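Local coordinates for protein epoxide hydrolase (Aspergillus niger, PDB 3G02) that probably hydrolyses epoxides to diols as an alpha/beta-hydrolase-fold enzyme, in a variant evolved in the laboratory for enantioselectivity, at residues I128-L131 with F132-E135. The protein carries 9 engineered substitutions. Numbering follows the deposited sequence.
Sequences ILQL and FREE
Ile-128 and Phe-132 pack side by side on the buried face of helix 126-135. This helix is the crossover between strands 110-115 and 143-148 in a beta-alpha-beta unit of the alpha/beta-hydrolase fold. Ile-128 CG2 lies in the plane of the Phe-132 ring, at its edge, 3.8 Å from Phe-132 CE2. CG2 gets there because it stands anti to the backbone N of Ile-128 (chi1 -73° places CG1 beside that N). Leu-129 and Phe-132 both reach Leu-145 of the sheet, while Ile-128 and Leu-131 lean on helix 382-396. The backbone makes the i to i+4 bonds of an alpha helix, such as Phe-132 N to Ile-128 O at 3.1 Å.

The other flank is polar and more open to solvent. Here Gln-130 bends at chi2 (64°), which turns its amide along the helix surface between two partners. Gln-130 NE2 gives a nearly straight hydrogen bond to Glu-134 OE2, 3.0 Å long. The acceptor is in the amide plane, but NE2 sits above the carboxylate plane. On the amide's other branch, Gln-130 OE1 takes a weak hydrogen bond of 3.4 Å from Arg-133 NH2 and lies at the guanidinium edge, near its plane. Arg-133 has a stronger partner in Ser-84 O, bonded through NH1, and it also makes a cation-pi contact with Phe-85. At the helix end, Glu-135 lies alongside Leu-131, and its OE1 makes a salt bridge with Lys-386 of helix 382-396. Glu-135 OE2 lies 3.8 Å from Leu-131 CB.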
# COMPACT_ATOMS: atom_id res chain seq x y z
N ILE A 128 24.73 0.99 -19.60
CA ILE A 128 25.26 -0.13 -20.38
C ILE A 128 25.34 0.19 -21.87
O ILE A 128 26.35 -0.11 -22.52
CB ILE A 128 24.47 -1.44 -20.10
CG1 ILE A 128 24.84 -1.98 -18.72
CG2 ILE A 128 24.73 -2.49 -21.20
CD1 ILE A 128 24.03 -3.18 -18.26
N LEU A 129 24.30 0.82 -22.42
CA LEU A 129 24.34 1.26 -23.81
C LEU A 129 25.52 2.20 -24.07
O LEU A 129 26.19 2.11 -25.10
CB LEU A 129 23.02 1.92 -24.23
CG LEU A 129 21.77 1.03 -24.25
CD1 LEU A 129 20.60 1.82 -24.81
CD2 LEU A 129 21.99 -0.25 -25.05
N GLN A 130 25.78 3.10 -23.12
CA GLN A 130 26.89 4.05 -23.23
C GLN A 130 28.23 3.32 -23.29
O GLN A 130 29.08 3.65 -24.13
CB GLN A 130 26.87 5.05 -22.08
CG GLN A 130 27.99 6.10 -22.13
CD GLN A 130 27.91 7.02 -23.35
OE1 GLN A 130 26.82 7.33 -23.84
NE2 GLN A 130 29.07 7.46 -23.83
N LEU A 131 28.41 2.32 -22.43
CA LEU A 131 29.63 1.53 -22.44
C LEU A 131 29.84 0.87 -23.80
O LEU A 131 30.94 0.92 -24.36
CB LEU A 131 29.61 0.48 -21.33
CG LEU A 131 29.68 0.99 -19.88
CD1 LEU A 131 29.35 -0.14 -18.92
CD2 LEU A 131 31.04 1.61 -19.55
N PHE A 132 28.78 0.29 -24.35
CA PHE A 132 28.86 -0.33 -25.68
C PHE A 132 29.22 0.67 -26.78
O PHE A 132 30.08 0.38 -27.61
CB PHE A 132 27.57 -1.07 -26.03
CG PHE A 132 27.52 -2.48 -25.51
CD1 PHE A 132 28.28 -3.48 -26.12
CD2 PHE A 132 26.71 -2.81 -24.43
CE1 PHE A 132 28.24 -4.79 -25.65
CE2 PHE A 132 26.67 -4.13 -23.96
CZ PHE A 132 27.43 -5.12 -24.57
N ARG A 133 28.58 1.83 -26.77
CA ARG A 133 28.83 2.87 -27.78
C ARG A 133 30.25 3.43 -27.68
O ARG A 133 30.83 3.84 -28.69
CB ARG A 133 27.79 3.99 -27.67
CG ARG A 133 27.87 5.02 -28.79
CD ARG A 133 26.59 5.81 -28.93
NE ARG A 133 26.36 6.70 -27.79
CZ ARG A 133 25.30 7.49 -27.67
NH1 ARG A 133 24.36 7.49 -28.61
NH2 ARG A 133 25.17 8.27 -26.60
N GLU A 134 30.79 3.47 -26.47
CA GLU A 134 32.15 3.94 -26.23
C GLU A 134 33.20 2.95 -26.74
O GLU A 134 34.33 3.34 -27.06
CB GLU A 134 32.38 4.19 -24.74
CG GLU A 134 31.75 5.47 -24.24
CD GLU A 134 31.75 5.59 -22.72
OE1 GLU A 134 31.93 4.57 -22.03
OE2 GLU A 134 31.56 6.73 -22.24
N GLU A 135 32.82 1.68 -26.80
CA GLU A 135 33.76 0.57 -26.99
C GLU A 135 33.68 -0.07 -28.37
O GLU A 135 34.50 -0.93 -28.71
CB GLU A 135 33.53 -0.49 -25.92
CG GLU A 135 33.94 -0.02 -24.53
CD GLU A 135 33.37 -0.88 -23.42
OE1 GLU A 135 33.07 -2.07 -23.66
OE2 GLU A 135 33.22 -0.36 -22.29